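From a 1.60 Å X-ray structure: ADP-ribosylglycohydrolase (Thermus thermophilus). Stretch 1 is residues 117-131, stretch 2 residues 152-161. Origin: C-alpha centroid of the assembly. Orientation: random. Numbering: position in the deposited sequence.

Stretch 1 (117-131) DPYAGDEAGAGNGPL
Stretch 2 152-161: RRAARTTHGA

Stretch 1 is mostly loop, turning into a weakly bonded helix from about Gly-129; stretch 2 leaves a helix near Arg-156 and continues as loop. The chains run in the same direction from Tyr-119 to Glu-123: CA–CA distances are 3.9 Å for Tyr-119/Thr-157, 4.0 Å for Gly-121/His-159, 4.4 Å for Asp-122/Gly-160 and 4.3 Å for Glu-123/Ala-161. A type I turn, Asp-122 to Gly-125, then redirects stretch 1, turning it roughly a right angle, its Gly-125 N donating to Asp-122 O (3.0 Å).

Three backbone hydrogen bonds join the stretches: Gly-121 N to Arg-156 O (3.0 Å, 148°), Ala-161 N to Gly-125 O (3.1 Å, 154°), which ties the end of the turn, and a weak one from Gly-160 N to Asp-122 O (2.9 Å, 125°). At Gly-121 the closeness depends on the missing side chain: an ideal CB on Gly-121 (phi/psi -70/149) would lie 2.5 Å from His-159 N. Water 2 links Gly-121 O (2.8 Å) with Arg-156 O (2.9 Å), and water 3 links Asp-122 N with Thr-158 O, 2.7 Å to each.

Among side chains, Tyr-119 (chi1 m, chi2 -65°) meets two arginines differently. Arg-153 (m, t, p, chi4 -167°) approaches by its guanidinium edge, NE donating to Tyr-119 OH at 2.9 Å and 164°. Arg-156 (m, t, p, chi4 -131°) instead lies flat on the ring, planes at 19°, with CZ 4.2 Å from the Tyr-119 ring centroid, placing its charge over the pi face.

His-159 (chi1 m, chi2 63°) offers a ring face to Pro-130, whose CD sits 3.4 Å from the His-159 ring centroid, 6° off the normal, a CH-pi contact. His-159 ND1 shares a 2.7 Å hydrogen bond with Thr-158 OG1 (chi1 p). Apolar contacts, Pro-130 CB to Ala-155 CB and Ala-126 CB to Ala-161 CB, both 3.5 Å, complete the packing.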

# COMPACT_ATOMS: atom_id res chain seq x y z
N ASP A 117 -10.85 1.31 22.20
CA ASP A 117 -9.78 2.20 21.75
C ASP A 117 -9.49 1.93 20.27
O ASP A 117 -8.96 0.88 19.93
CB ASP A 117 -8.51 1.95 22.58
CG ASP A 117 -7.36 2.87 22.18
OD1 ASP A 117 -7.55 3.73 21.29
OD2 ASP A 117 -6.26 2.72 22.76
N PRO A 118 -9.83 2.88 19.39
CA PRO A 118 -9.59 2.66 17.96
C PRO A 118 -8.11 2.61 17.57
O PRO A 118 -7.75 1.96 16.59
CB PRO A 118 -10.32 3.83 17.31
CG PRO A 118 -10.20 4.91 18.32
CD PRO A 118 -10.46 4.19 19.63
N TYR A 119 -7.26 3.29 18.34
CA TYR A 119 -5.83 3.29 18.05
C TYR A 119 -5.23 2.16 18.87
O TYR A 119 -4.42 2.38 19.79
CB TYR A 119 -5.23 4.64 18.44
CG TYR A 119 -5.84 5.78 17.66
CD1 TYR A 119 -5.67 5.87 16.28
CD2 TYR A 119 -6.60 6.75 18.30
CE1 TYR A 119 -6.24 6.91 15.55
CE2 TYR A 119 -7.18 7.80 17.57
CZ TYR A 119 -6.99 7.86 16.20
OH TYR A 119 -7.56 8.89 15.48
N ALA A 120 -5.62 0.94 18.52
CA ALA A 120 -5.22 -0.26 19.23
C ALA A 120 -3.86 -0.85 18.89
O ALA A 120 -3.51 -1.92 19.39
CB ALA A 120 -6.29 -1.33 19.06
N GLY A 121 -3.09 -0.17 18.05
CA GLY A 121 -1.77 -0.69 17.72
C GLY A 121 -0.85 -0.57 18.92
O GLY A 121 -1.02 0.33 19.74
N ASP A 122 0.10 -1.49 19.04
CA ASP A 122 1.05 -1.45 20.14
C ASP A 122 2.46 -1.30 19.60
O ASP A 122 2.68 -1.39 18.39
CB ASP A 122 0.93 -2.71 21.02
CG ASP A 122 1.12 -3.99 20.24
OD1 ASP A 122 2.15 -4.12 19.55
OD2 ASP A 122 0.25 -4.88 20.33
N GLU A 123 3.42 -1.07 20.49
CA GLU A 123 4.81 -0.88 20.11
C GLU A 123 5.46 -2.10 19.46
O GLU A 123 6.55 -1.98 18.88
CB GLU A 123 5.62 -0.44 21.33
CG GLU A 123 5.15 0.90 21.89
CD GLU A 123 5.78 1.23 23.22
OE1 GLU A 123 5.52 0.51 24.21
OE2 GLU A 123 6.54 2.22 23.29
N ALA A 124 4.81 -3.25 19.54
CA ALA A 124 5.36 -4.46 18.93
C ALA A 124 4.99 -4.54 17.46
O ALA A 124 5.54 -5.35 16.70
CB ALA A 124 4.86 -5.70 19.67
N GLY A 125 4.05 -3.70 17.04
CA GLY A 125 3.60 -3.71 15.66
C GLY A 125 4.45 -2.85 14.74
O GLY A 125 4.14 -1.68 14.52
N ALA A 126 5.51 -3.44 14.18
CA ALA A 126 6.39 -2.72 13.26
C ALA A 126 6.23 -3.26 11.85
O ALA A 126 7.01 -2.91 10.96
CB ALA A 126 7.84 -2.86 13.71
N GLY A 127 5.22 -4.10 11.65
CA GLY A 127 4.96 -4.70 10.35
C GLY A 127 4.50 -3.71 9.30
O GLY A 127 4.27 -2.54 9.60
N ASN A 128 4.34 -4.19 8.08
CA ASN A 128 3.94 -3.36 6.95
C ASN A 128 2.45 -3.17 6.72
O ASN A 128 2.05 -2.58 5.73
CB ASN A 128 4.56 -3.91 5.66
CG ASN A 128 4.22 -5.37 5.45
OD1 ASN A 128 3.20 -5.86 5.93
ND2 ASN A 128 5.08 -6.08 4.72
N GLY A 129 1.62 -3.68 7.63
CA GLY A 129 0.18 -3.55 7.47
C GLY A 129 -0.33 -2.15 7.15
O GLY A 129 -1.19 -1.99 6.28
N PRO A 130 0.18 -1.11 7.82
CA PRO A 130 -0.30 0.25 7.53
C PRO A 130 0.01 0.72 6.12
O PRO A 130 -0.68 1.59 5.58
CB PRO A 130 0.41 1.11 8.58
CG PRO A 130 0.69 0.15 9.69
CD PRO A 130 1.13 -1.09 8.95
N LEU A 131 1.07 0.16 5.53
CA LEU A 131 1.48 0.56 4.19
C LEU A 131 0.65 -0.07 3.09
O LEU A 131 0.40 0.56 2.06
CB LEU A 131 2.94 0.16 3.95
CG LEU A 131 4.00 0.56 4.97
CD1 LEU A 131 5.36 0.11 4.47
CD2 LEU A 131 3.98 2.07 5.17
N ARG A 152 -0.61 8.89 9.97
CA ARG A 152 -0.08 8.30 11.20
C ARG A 152 -1.23 7.72 12.01
O ARG A 152 -1.12 6.63 12.56
CB ARG A 152 0.67 9.35 12.02
CG ARG A 152 1.10 8.86 13.40
CD ARG A 152 1.99 9.86 14.10
NE ARG A 152 3.32 9.92 13.50
CZ ARG A 152 4.43 9.48 14.08
NH1 ARG A 152 4.39 8.96 15.30
NH2 ARG A 152 5.59 9.56 13.44
N ARG A 153 -2.33 8.46 12.09
CA ARG A 153 -3.49 7.98 12.84
C ARG A 153 -4.06 6.72 12.19
O ARG A 153 -4.46 5.78 12.89
CB ARG A 153 -4.55 9.09 12.93
CG ARG A 153 -4.15 10.22 13.86
CD ARG A 153 -5.04 11.44 13.69
NE ARG A 153 -6.44 11.16 14.01
CZ ARG A 153 -7.44 11.97 13.70
NH1 ARG A 153 -7.19 13.11 13.06
NH2 ARG A 153 -8.69 11.66 14.03
N ALA A 154 -4.07 6.68 10.87
CA ALA A 154 -4.59 5.52 10.15
C ALA A 154 -3.72 4.29 10.41
O ALA A 154 -4.20 3.16 10.42
CB ALA A 154 -4.65 5.81 8.65
N ALA A 155 -2.43 4.52 10.62
CA ALA A 155 -1.52 3.42 10.89
C ALA A 155 -1.70 2.95 12.33
O ALA A 155 -1.70 1.74 12.60
CB ALA A 155 -0.07 3.85 10.66
N ARG A 156 -1.86 3.91 13.23
CA ARG A 156 -2.00 3.63 14.66
C ARG A 156 -3.17 2.74 15.06
O ARG A 156 -3.18 2.20 16.17
CB ARG A 156 -2.06 4.95 15.44
CG ARG A 156 -0.72 5.67 15.54
CD ARG A 156 -0.87 6.99 16.26
NE ARG A 156 -1.46 6.79 17.58
CZ ARG A 156 -2.48 7.50 18.05
NH1 ARG A 156 -3.02 8.46 17.31
NH2 ARG A 156 -2.97 7.25 19.26
N THR A 157 -4.14 2.59 14.17
CA THR A 157 -5.28 1.73 14.48
C THR A 157 -4.82 0.29 14.70
O THR A 157 -5.38 -0.42 15.54
CB THR A 157 -6.33 1.73 13.35
OG1 THR A 157 -5.70 1.40 12.10
CG2 THR A 157 -6.98 3.10 13.24
N THR A 158 -3.80 -0.14 13.97
CA THR A 158 -3.31 -1.52 14.08
C THR A 158 -1.83 -1.68 14.39
O THR A 158 -1.40 -2.76 14.83
CB THR A 158 -3.60 -2.29 12.79
OG1 THR A 158 -2.94 -1.65 11.69
CG2 THR A 158 -5.10 -2.34 12.51
N HIS A 159 -1.03 -0.64 14.16
CA HIS A 159 0.41 -0.70 14.40
C HIS A 159 0.88 0.52 15.18
O HIS A 159 0.52 1.65 14.85
CB HIS A 159 1.17 -0.77 13.07
CG HIS A 159 0.92 -2.02 12.30
ND1 HIS A 159 -0.32 -2.37 11.82
CD2 HIS A 159 1.76 -3.02 11.94
CE1 HIS A 159 -0.24 -3.53 11.20
NE2 HIS A 159 1.01 -3.95 11.25
N GLY A 160 1.71 0.29 16.19
CA GLY A 160 2.19 1.40 17.00
C GLY A 160 3.69 1.64 17.05
O GLY A 160 4.13 2.58 17.72
N ALA A 161 4.48 0.82 16.36
CA ALA A 161 5.93 1.00 16.36
C ALA A 161 6.32 2.28 15.63
O ALA A 161 5.79 2.58 14.56
CB ALA A 161 6.61 -0.21 15.72
O HOH W 1 -2.45 4.35 20.25
O HOH W 2 -1.12 2.61 18.11
O HOH W 3 0.35 -3.12 16.91
O HOH W 4 1.75 -6.17 9.50